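Local coordinates for protein PlaB phospholipase (Legionella pneumophila, PDB 6ZTH) that is a phospholipase, probably hydrolysing phospholipids, and binds the dinucleotide NAD(+) at several sites in its four-chain assembly, at residues D[415-420]-D[432-437]; D[233-238]-D[455-460]; D[337-342]-D[396-401]. All coordinates share one frame; numbering follows the deposited sequence.

Contact 1. Residues D[415-420]-D[432-437]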
loop_
_atom_site.group_PDB
_atom_site.type_symbol
_atom_site.label_atom_id
_atom_site.label_comp_id
_atom_site.label_asym_id
_atom_site.label_seq_id
_atom_site.Cartn_x
_atom_site.Cartn_y
_atom_site.Cartn_z
ATOM N N PHE D 415 -23.869 23.361 3.258
ATOM C CA PHE D 415 -23.012 22.187 3.295
ATOM C C PHE D 415 -23.595 21.158 4.252
ATOM O O PHE D 415 -24.265 21.502 5.229
ATOM C CB PHE D 415 -21.582 22.544 3.730
ATOM C CG PHE D 415 -20.874 23.466 2.783
ATOM C CD1 PHE D 415 -20.746 23.137 1.445
ATOM C CD2 PHE D 415 -20.337 24.662 3.227
ATOM C CE1 PHE D 415 -20.097 23.982 0.565
ATOM C CE2 PHE D 415 -19.685 25.512 2.353
ATOM C CZ PHE D 415 -19.564 25.171 1.019
ATOM N N ARG D 416 -23.333 19.887 3.958
ATOM C CA ARG D 416 -23.753 18.784 4.817
ATOM C C ARG D 416 -22.641 17.745 4.837
ATOM O O ARG D 416 -22.354 17.124 3.809
ATOM C CB ARG D 416 -25.068 18.171 4.330
ATOM C CG ARG D 416 -25.457 16.910 5.082
ATOM C CD ARG D 416 -26.858 16.419 4.724
ATOM N NE ARG D 416 -27.808 17.508 4.517
ATOM C CZ ARG D 416 -28.468 17.735 3.382
ATOM N NH1 ARG D 416 -28.295 16.952 2.324
ATOM N NH2 ARG D 416 -29.309 18.757 3.308
ATOM N N VAL D 417 -22.014 17.560 5.999
ATOM C CA VAL D 417 -20.994 16.537 6.201
ATOM C C VAL D 417 -21.522 15.533 7.215
ATOM O O VAL D 417 -22.162 15.914 8.202
ATOM C CB VAL D 417 -19.655 17.146 6.672
ATOM C CG1 VAL D 417 -19.637 17.319 8.178
ATOM C CG2 VAL D 417 -18.491 16.274 6.231
ATOM N N LYS D 418 -21.258 14.250 6.972
ATOM C CA LYS D 418 -21.780 13.177 7.811
ATOM C C LYS D 418 -20.752 12.646 8.804
ATOM O O LYS D 418 -21.082 12.447 9.976
ATOM C CB LYS D 418 -22.304 12.036 6.928
ATOM C CG LYS D 418 -23.689 12.317 6.354
ATOM C CD LYS D 418 -24.262 11.141 5.580
ATOM C CE LYS D 418 -24.262 11.410 4.106
ATOM N NZ LYS D 418 -23.023 10.845 3.580
ATOM N N ALA D 419 -19.516 12.411 8.360
ATOM C CA ALA D 419 -18.437 11.973 9.240
ATOM C C ALA D 419 -18.721 10.598 9.831
ATOM O O ALA D 419 -19.871 10.276 10.143
ATOM C CB ALA D 419 -18.217 12.989 10.365
ATOM N N TYR D 420 -17.683 9.783 10.003
ATOM C CA TYR D 420 -17.861 8.412 10.450
ATOM C C TYR D 420 -16.891 8.063 11.566
ATOM O O TYR D 420 -15.794 8.623 11.643
ATOM C CB TYR D 420 -17.672 7.439 9.277
ATOM C CG TYR D 420 -18.723 7.649 8.223
ATOM C CD1 TYR D 420 -19.941 6.990 8.293
ATOM C CD2 TYR D 420 -18.519 8.540 7.182
ATOM C CE1 TYR D 420 -20.916 7.195 7.340
ATOM C CE2 TYR D 420 -19.487 8.753 6.226
ATOM C CZ TYR D 420 -20.686 8.085 6.313
ATOM O OH TYR D 420 -21.655 8.292 5.358
ATOM N N ARG D 432 -21.721 13.602 14.639
ATOM C CA ARG D 432 -23.069 14.093 14.397
ATOM C C ARG D 432 -23.129 14.889 13.099
ATOM O O ARG D 432 -22.152 15.522 12.689
ATOM C CB ARG D 432 -23.551 14.974 15.555
ATOM C CG ARG D 432 -25.064 15.134 15.632
ATOM C CD ARG D 432 -25.754 13.810 15.942
ATOM N NE ARG D 432 -27.048 14.000 16.592
ATOM C CZ ARG D 432 -28.176 14.299 15.951
ATOM N NH1 ARG D 432 -28.179 14.444 14.633
ATOM N NH2 ARG D 432 -29.303 14.453 16.632
ATOM N N LEU D 433 -24.302 14.858 12.471
ATOM C CA LEU D 433 -24.515 15.558 11.211
ATOM C C LEU D 433 -24.309 17.056 11.384
ATOM O O LEU D 433 -24.800 17.658 12.343
ATOM C CB LEU D 433 -25.929 15.268 10.697
ATOM C CG LEU D 433 -26.570 16.270 9.740
ATOM C CD1 LEU D 433 -25.781 16.335 8.453
ATOM C CD2 LEU D 433 -28.019 15.901 9.454
ATOM N N LEU D 434 -23.583 17.658 10.446
ATOM C CA LEU D 434 -23.338 19.096 10.422
ATOM C C LEU D 434 -24.100 19.698 9.249
ATOM O O LEU D 434 -23.879 19.303 8.099
ATOM C CB LEU D 434 -21.845 19.397 10.301
ATOM C CG LEU D 434 -21.438 20.870 10.333
ATOM C CD1 LEU D 434 -20.945 21.261 11.714
ATOM C CD2 LEU D 434 -20.370 21.138 9.285
ATOM N N ASP D 435 -24.986 20.647 9.539
ATOM C CA ASP D 435 -25.790 21.313 8.525
ATOM C C ASP D 435 -25.535 22.810 8.597
ATOM O O ASP D 435 -25.849 23.451 9.606
ATOM C CB ASP D 435 -27.281 21.006 8.716
ATOM C CG ASP D 435 -27.998 20.768 7.402
ATOM O OD1 ASP D 435 -27.932 21.650 6.519
ATOM O OD2 ASP D 435 -28.630 19.701 7.248
ATOM N N PHE D 436 -24.959 23.359 7.530
ATOM C CA PHE D 436 -24.641 24.777 7.434
ATOM C C PHE D 436 -25.405 25.386 6.268
ATOM O O PHE D 436 -25.493 24.786 5.193
ATOM C CB PHE D 436 -23.140 24.992 7.245
ATOM C CG PHE D 436 -22.782 26.379 6.813
ATOM C CD1 PHE D 436 -23.034 27.461 7.637
ATOM C CD2 PHE D 436 -22.197 26.602 5.581
ATOM C CE1 PHE D 436 -22.706 28.739 7.241
ATOM C CE2 PHE D 436 -21.866 27.878 5.178
ATOM C CZ PHE D 436 -22.121 28.949 6.009
ATOM N N HIS D 437 -25.948 26.583 6.484
ATOM C CA HIS D 437 -26.813 27.249 5.519
ATOM C C HIS D 437 -26.384 28.696 5.328
ATOM O O HIS D 437 -26.128 29.401 6.309
ATOM C CB HIS D 437 -28.274 27.210 5.986
ATOM C CG HIS D 437 -28.745 25.849 6.393
ATOM N ND1 HIS D 437 -29.625 25.647 7.434
ATOM C CD2 HIS D 437 -28.469 24.621 5.892
ATOM C CE1 HIS D 437 -29.869 24.354 7.559
ATOM N NE2 HIS D 437 -29.179 23.711 6.635
#
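Phe415 and Phe436 are paired across two antiparallel strands, 415-417 and 434-437. They form a hydrogen-bonded pair, as do Val417 and Leu434, while Arg416 and Asp435 between them form a non-hydrogen-bonded pair. Phe415 N donates to Phe436 O at 2.9 Å, and Phe436 N returns a bond to Phe415 O. One pair on, Leu434 N reaches Val417 O at 3.2 Å; the reverse bond, Val417 N to Leu434 O, is weak.

The tightly packed side is apolar and buried. The two phenyl rings lie side by side and point the same way, CD2 of Phe415 3.6 Å from CD2 of Phe436. Phe415 CD2 lies at the edge of the Phe436 ring, near its plane. Val417 touches with its CG1 branch, which meets Leu434 CB at 3.7 Å. Phe345 meets Phe415 edge-to-face, and Ile457 packs on Val417 and Leu434.

The face of Arg416 and Asp435 is polar and more open to solvent. Its one close apolar contact is Arg416 CG on Leu433 CD1 at 3.4 Å; CG is anti to the backbone N (chi1 173°), which lays it beside that methyl. Arg416 NE faces Asp435 OD2 at 3.6 Å in a salt bridge, with the oxygen at the guanidinium edge and the two planes 62° apart. The stronger partner of Arg416 is Glu370, a residue of an NAD(+) site, bound through NH1. Lys418, just past the strand, makes a salt bridge with Asp359, which belongs to another NAD(+) site.

These two outer salt bridges join the strand pair to NAD(+)-site residues. Arg416 lies between two carboxylates, which would favour its positive charge.

Contact 2. Residues D[233-238]-D[455-460]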
loop_
_atom_site.group_PDB
_atom_site.type_symbol
_atom_site.label_atom_id
_atom_site.label_comp_id
_atom_site.label_asym_id
_atom_site.label_seq_id
_atom_site.Cartn_x
_atom_site.Cartn_y
_atom_site.Cartn_z
ATOM N N LEU D 233 -12.605 29.740 5.606
ATOM C CA LEU D 233 -13.926 29.579 6.202
ATOM C C LEU D 233 -13.876 28.479 7.251
ATOM O O LEU D 233 -13.507 27.341 6.943
ATOM C CB LEU D 233 -14.966 29.251 5.130
ATOM C CG LEU D 233 -16.412 29.458 5.574
ATOM C CD1 LEU D 233 -17.264 29.892 4.399
ATOM C CD2 LEU D 233 -16.973 28.196 6.206
ATOM N N LYS D 234 -14.261 28.817 8.480
ATOM C CA LYS D 234 -14.269 27.885 9.600
ATOM C C LYS D 234 -15.704 27.606 10.025
ATOM O O LYS D 234 -16.476 28.541 10.260
ATOM C CB LYS D 234 -13.485 28.448 10.790
ATOM C CG LYS D 234 -11.974 28.455 10.623
ATOM C CD LYS D 234 -11.363 29.692 11.279
ATOM C CE LYS D 234 -9.836 29.632 11.371
ATOM N NZ LYS D 234 -9.308 28.309 11.805
ATOM N N LEU D 235 -16.054 26.325 10.132
ATOM C CA LEU D 235 -17.357 25.894 10.639
ATOM C C LEU D 235 -17.109 25.006 11.856
ATOM O O LEU D 235 -16.704 23.846 11.716
ATOM C CB LEU D 235 -18.155 25.154 9.566
ATOM C CG LEU D 235 -18.364 25.887 8.241
ATOM C CD1 LEU D 235 -19.123 25.024 7.243
ATOM C CD2 LEU D 235 -19.098 27.199 8.476
ATOM N N HIS D 236 -17.350 25.547 13.048
ATOM C CA HIS D 236 -17.140 24.827 14.298
ATOM C C HIS D 236 -18.473 24.269 14.784
ATOM O O HIS D 236 -19.410 25.031 15.050
ATOM C CB HIS D 236 -16.530 25.738 15.364
ATOM C CG HIS D 236 -15.205 26.323 14.980
ATOM N ND1 HIS D 236 -14.029 25.980 15.613
ATOM C CD2 HIS D 236 -14.873 27.239 14.041
ATOM C CE1 HIS D 236 -13.029 26.654 15.074
ATOM N NE2 HIS D 236 -13.513 27.424 14.117
ATOM N N GLN D 237 -18.552 22.946 14.911
ATOM C CA GLN D 237 -19.763 22.288 15.389
ATOM C C GLN D 237 -19.878 22.451 16.901
ATOM O O GLN D 237 -18.963 22.078 17.644
ATOM C CB GLN D 237 -19.747 20.811 15.012
ATOM C CG GLN D 237 -21.102 20.139 15.107
ATOM C CD GLN D 237 -21.043 18.673 14.734
ATOM O OE1 GLN D 237 -20.111 17.962 15.110
ATOM N NE2 GLN D 237 -22.040 18.213 13.987
ATOM N N GLU D 238 -21.008 22.988 17.357
ATOM C CA GLU D 238 -21.239 23.256 18.768
ATOM C C GLU D 238 -22.608 22.727 19.171
ATOM O O GLU D 238 -23.416 22.317 18.332
ATOM C CB GLU D 238 -21.144 24.759 19.074
ATOM C CG GLU D 238 -19.865 25.430 18.585
ATOM C CD GLU D 238 -18.609 24.778 19.131
ATOM O OE1 GLU D 238 -17.857 24.176 18.338
ATOM O OE2 GLU D 238 -18.370 24.874 20.354
ATOM N N VAL D 455 -12.292 25.855 3.257
ATOM C CA VAL D 455 -13.335 25.519 4.216
ATOM C C VAL D 455 -12.772 24.471 5.164
ATOM O O VAL D 455 -12.465 23.346 4.747
ATOM C CB VAL D 455 -14.610 25.015 3.525
ATOM C CG1 VAL D 455 -15.667 24.661 4.559
ATOM C CG2 VAL D 455 -15.136 26.063 2.552
ATOM N N GLU D 456 -12.628 24.841 6.434
ATOM C CA GLU D 456 -12.181 23.934 7.484
ATOM C C GLU D 456 -13.388 23.544 8.327
ATOM O O GLU D 456 -14.081 24.414 8.866
ATOM C CB GLU D 456 -11.102 24.588 8.346
ATOM C CG GLU D 456 -10.628 23.735 9.515
ATOM C CD GLU D 456 -9.331 24.244 10.117
ATOM O OE1 GLU D 456 -9.383 24.940 11.153
ATOM O OE2 GLU D 456 -8.258 23.954 9.552
ATOM N N ILE D 457 -13.638 22.242 8.435
ATOM C CA ILE D 457 -14.827 21.712 9.093
ATOM C C ILE D 457 -14.389 20.997 10.363
ATOM O O ILE D 457 -13.683 19.983 10.296
ATOM C CB ILE D 457 -15.608 20.758 8.167
ATOM C CG1 ILE D 457 -15.880 21.411 6.804
ATOM C CG2 ILE D 457 -16.900 20.299 8.846
ATOM C CD1 ILE D 457 -17.231 22.088 6.673
HETATM N N MSE D 458 -14.802 21.522 11.515
HETATM C CA MSE D 458 -14.534 20.860 12.790
HETATM C C MSE D 458 -15.793 20.176 13.324
HETATM O O MSE D 458 -16.785 20.840 13.629
HETATM C CB MSE D 458 -14.013 21.853 13.834
HETATM C CG MSE D 458 -13.775 21.214 15.202
HETATM SE SE MSE D 458 -12.550 22.180 16.377
HETATM C CE MSE D 458 -13.846 23.192 17.420
ATOM N N LEU D 459 -15.745 18.851 13.440
ATOM C CA LEU D 459 -16.850 18.067 13.970
ATOM C C LEU D 459 -16.648 17.814 15.459
ATOM O O LEU D 459 -15.520 17.794 15.960
ATOM C CB LEU D 459 -16.982 16.730 13.239
ATOM C CG LEU D 459 -17.842 16.704 11.976
ATOM C CD1 LEU D 459 -19.307 16.481 12.311
ATOM C CD2 LEU D 459 -17.670 17.992 11.198
ATOM N N GLN D 460 -17.759 17.613 16.164
ATOM C CA GLN D 460 -17.736 17.312 17.591
ATOM C C GLN D 460 -17.645 15.802 17.769
ATOM O O GLN D 460 -18.631 15.085 17.569
ATOM C CB GLN D 460 -18.980 17.865 18.280
ATOM C CG GLN D 460 -18.762 19.186 18.993
ATOM C CD GLN D 460 -20.053 19.767 19.538
ATOM O OE1 GLN D 460 -21.143 19.421 19.084
ATOM N NE2 GLN D 460 -19.934 20.652 20.519
#
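Leu233 and Val455 are the first of four parallel pairs between segments 233-238 and 455-460; Lys234 with Glu456, Leu235 with Ile457, and His236 with Met458 follow. The strand directions differ by only 12°.

Backbone bonds follow the parallel ladder. Leu233 O accepts from Glu456 N at 2.7 Å, and Leu235 N donates to Glu456 O. Leu235 O then takes Met458 N, and Gln237 N gives to Met458 O. A side chain makes the next link: Gln237 OE1 receives Gln460 N at 2.6 Å, in the carbonyl plane. Gln237 runs fully extended (chi2 -180°), which carries its amide across to the chain of Gln460. The same OE1 lies 3.3 Å from Leu459 CD1. The amide nitrogen of Gln237 bonds to Arg432 O, so both ends of this buried amide are used.

Charged and polar contacts lie on the face of Lys234 and His236. Lys234 NZ and Glu456 OE1 form a salt bridge at 3.4 Å, their chains running alongside each other. Arg346 is the stronger partner of Glu456, held at OE2. The methyl CE of Met458, a selenomethionine, comes to the edge of the His236 ring, 3.3 Å from ND1.

Apolar contacts occupy the other face. Leu235 CD1 touches Ile457 CD1 at 3.5 Å, the two chains side by side. Leu233 CB meets Val455 CG2 more loosely, at 4.1 Å.

The pair lies inside a mixed sheet. Strand 245-252 runs antiparallel to 231-238 on its far side, and strand 340-349 pairs in parallel with 451-463. Strand 434-438 packs on the apolar face, where Phe436 meets Leu235 and Leu434 meets Ile457.

Contact 3. Residues D[337-342]-D[396-401]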
loop_
_atom_site.group_PDB
_atom_site.type_symbol
_atom_site.label_atom_id
_atom_site.label_comp_id
_atom_site.label_asym_id
_atom_site.label_seq_id
_atom_site.Cartn_x
_atom_site.Cartn_y
_atom_site.Cartn_z
ATOM N N THR D 337 -16.372 28.035 -22.009
ATOM C CA THR D 337 -15.582 28.297 -20.813
ATOM C C THR D 337 -16.234 29.441 -20.054
ATOM O O THR D 337 -16.410 30.533 -20.605
ATOM C CB THR D 337 -14.129 28.640 -21.161
ATOM O OG1 THR D 337 -14.059 29.970 -21.686
ATOM C CG2 THR D 337 -13.577 27.658 -22.185
ATOM N N ASN D 338 -16.595 29.192 -18.798
ATOM C CA ASN D 338 -17.247 30.168 -17.945
ATOM C C ASN D 338 -16.286 30.591 -16.829
ATOM O O ASN D 338 -15.060 30.472 -16.968
ATOM C CB ASN D 338 -18.552 29.569 -17.413
ATOM C CG ASN D 338 -19.602 29.409 -18.497
ATOM O OD1 ASN D 338 -19.752 30.272 -19.361
ATOM N ND2 ASN D 338 -20.335 28.302 -18.455
ATOM N N ARG D 339 -16.841 31.094 -15.731
ATOM C CA ARG D 339 -16.079 31.448 -14.541
ATOM C C ARG D 339 -16.358 30.420 -13.454
ATOM O O ARG D 339 -17.504 29.996 -13.266
ATOM C CB ARG D 339 -16.438 32.855 -14.061
ATOM C CG ARG D 339 -16.255 33.933 -15.128
ATOM C CD ARG D 339 -17.426 34.909 -15.168
ATOM N NE ARG D 339 -17.568 35.663 -13.925
ATOM C CZ ARG D 339 -16.963 36.822 -13.670
ATOM N NH1 ARG D 339 -16.161 37.377 -14.569
ATOM N NH2 ARG D 339 -17.163 37.425 -12.506
ATOM N N TYR D 340 -15.308 30.016 -12.743
ATOM C CA TYR D 340 -15.381 28.892 -11.825
ATOM C C TYR D 340 -14.836 29.284 -10.461
ATOM O O TYR D 340 -14.130 30.285 -10.310
ATOM C CB TYR D 340 -14.601 27.685 -12.369
ATOM C CG TYR D 340 -15.020 27.268 -13.761
ATOM C CD1 TYR D 340 -14.582 27.964 -14.880
ATOM C CD2 TYR D 340 -15.855 26.178 -13.955
ATOM C CE1 TYR D 340 -14.966 27.584 -16.153
ATOM C CE2 TYR D 340 -16.244 25.790 -15.222
ATOM C CZ TYR D 340 -15.797 26.497 -16.318
ATOM O OH TYR D 340 -16.181 26.115 -17.583
ATOM N N SER D 341 -15.176 28.471 -9.463
ATOM C CA SER D 341 -14.722 28.661 -8.095
ATOM C C SER D 341 -14.197 27.341 -7.550
ATOM O O SER D 341 -14.674 26.264 -7.919
ATOM C CB SER D 341 -15.848 29.182 -7.193
ATOM O OG SER D 341 -16.415 30.367 -7.721
HETATM N N MSE D 342 -13.211 27.440 -6.666
HETATM C CA MSE D 342 -12.598 26.269 -6.055
HETATM C C MSE D 342 -12.871 26.228 -4.554
HETATM O O MSE D 342 -12.607 27.196 -3.843
HETATM C CB MSE D 342 -11.089 26.275 -6.311
HETATM C CG MSE D 342 -10.375 25.009 -5.880
HETATM SE SE MSE D 342 -9.884 23.897 -7.397
HETATM C CE MSE D 342 -8.036 24.465 -7.624
ATOM N N ASP D 396 -18.644 25.448 -11.393
ATOM C CA ASP D 396 -18.935 26.528 -12.329
ATOM C C ASP D 396 -19.754 27.588 -11.603
ATOM O O ASP D 396 -20.896 27.334 -11.207
ATOM C CB ASP D 396 -19.683 26.001 -13.551
ATOM C CG ASP D 396 -19.715 27.001 -14.688
ATOM O OD1 ASP D 396 -20.350 28.066 -14.529
ATOM O OD2 ASP D 396 -19.108 26.724 -15.742
ATOM N N TYR D 397 -19.179 28.778 -11.435
ATOM C CA TYR D 397 -19.867 29.825 -10.688
ATOM C C TYR D 397 -21.078 30.352 -11.448
ATOM O O TYR D 397 -22.140 30.576 -10.854
ATOM C CB TYR D 397 -18.899 30.965 -10.370
ATOM C CG TYR D 397 -19.558 32.151 -9.703
ATOM C CD1 TYR D 397 -19.671 32.223 -8.321
ATOM C CD2 TYR D 397 -20.072 33.197 -10.457
ATOM C CE1 TYR D 397 -20.276 33.306 -7.710
ATOM C CE2 TYR D 397 -20.678 34.280 -9.855
ATOM C CZ TYR D 397 -20.780 34.331 -8.483
ATOM O OH TYR D 397 -21.382 35.414 -7.886
ATOM N N ASP D 398 -20.944 30.559 -12.760
ATOM C CA ASP D 398 -22.032 31.159 -13.527
ATOM C C ASP D 398 -23.267 30.266 -13.525
ATOM O O ASP D 398 -24.380 30.726 -13.248
ATOM C CB ASP D 398 -21.572 31.439 -14.957
ATOM C CG ASP D 398 -20.717 32.683 -15.061
ATOM O OD1 ASP D 398 -21.131 33.740 -14.537
ATOM O OD2 ASP D 398 -19.629 32.604 -15.666
ATOM N N ILE D 399 -23.089 28.980 -13.838
ATOM C CA ILE D 399 -24.224 28.061 -13.853
ATOM C C ILE D 399 -24.882 28.007 -12.480
ATOM O O ILE D 399 -26.114 27.964 -12.367
ATOM C CB ILE D 399 -23.778 26.661 -14.328
ATOM C CG1 ILE D 399 -23.106 26.778 -15.701
ATOM C CG2 ILE D 399 -24.966 25.702 -14.334
ATOM C CD1 ILE D 399 -23.189 25.537 -16.571
HETATM N N MSE D 400 -24.080 28.009 -11.421
HETATM C CA MSE D 400 -24.606 27.940 -10.063
HETATM C C MSE D 400 -25.310 29.232 -9.671
HETATM O O MSE D 400 -26.472 29.221 -9.264
HETATM C CB MSE D 400 -23.483 27.646 -9.069
HETATM C CG MSE D 400 -22.926 26.242 -9.170
HETATM SE SE MSE D 400 -22.105 25.618 -7.512
HETATM C CE MSE D 400 -23.526 26.068 -6.252
ATOM N N GLU D 401 -24.588 30.349 -9.784
ATOM C CA GLU D 401 -25.186 31.643 -9.478
ATOM C C GLU D 401 -26.436 31.879 -10.317
ATOM O O GLU D 401 -27.409 32.475 -9.841
ATOM C CB GLU D 401 -24.164 32.757 -9.708
ATOM C CG GLU D 401 -24.564 34.095 -9.109
ATOM C CD GLU D 401 -25.217 35.021 -10.119
ATOM O OE1 GLU D 401 -24.974 34.859 -11.333
ATOM O OE2 GLU D 401 -25.978 35.917 -9.696
#
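Asp396 is the N-cap of helix 397-404 and, through an antiparallel non-hydrogen-bonded pair with Tyr340, also the last residue of a strand. Strand 340-349 here begins against the junction where strand 391-396 passes into the helix.

The first shell is backbone and carboxylate. Tyr397 N donates to Arg339 O at 2.8 Å, meeting a lone pair in the carbonyl plane. Arg339 N donates in turn to Asp398 OD2 at 3.2 Å, on the anti side of the carboxylate and 30° out of its plane. Carbon CD of Arg339 bends back against the same oxygen. Asn338 ND2 makes a weak bond to Asp396 OD2, with amide and carboxylate planes 82° apart. That oxygen also sits obliquely against the Tyr340 ring, which it meets at CE2.

Further groups surround these. The first torsion of Asp396, with CG anti to N, brings the carboxylate to the helix start; the second divides its oxygens, OD1 to the helix and OD2 to Asn338 and Tyr340. The ring of Phe394 meets that of Tyr340 nearly in parallel. Ser341 lies against Tyr397 and is fixed by its OG bond to His448 O. Gln318 and Lys319 of helix 300-320 touch Arg339. The capping bond itself is almost straight: Ile399 N points at Asp396 OD1 from 3.0 Å, with an N-H...O angle of 178°.

Overall arrangement
Contacts 1 and 2 are neighbours, with centres about 9 Å apart. Contact 1 pairs two strands of a three-stranded antiparallel sheet, which packs on the mixed sheet containing contact 2. Contact 3 is centred farther off, about 24 Å from the centre of contact 1 and 25 Å from that of contact 2. It touches neither; the nearest atoms are about 8 and 7 Å away. It shares the mixed sheet with contact 2, through neighbouring strands 340-349 and 451-463. Along the chain, contact 2 closes a long loop that holds contact 3 and then contact 1; helix 397-404 is followed, after a loop, by strand 413-417. NAD(+)-site residues lie near contacts 1 and 3, so this loop carries much of the dinucleotide-binding region.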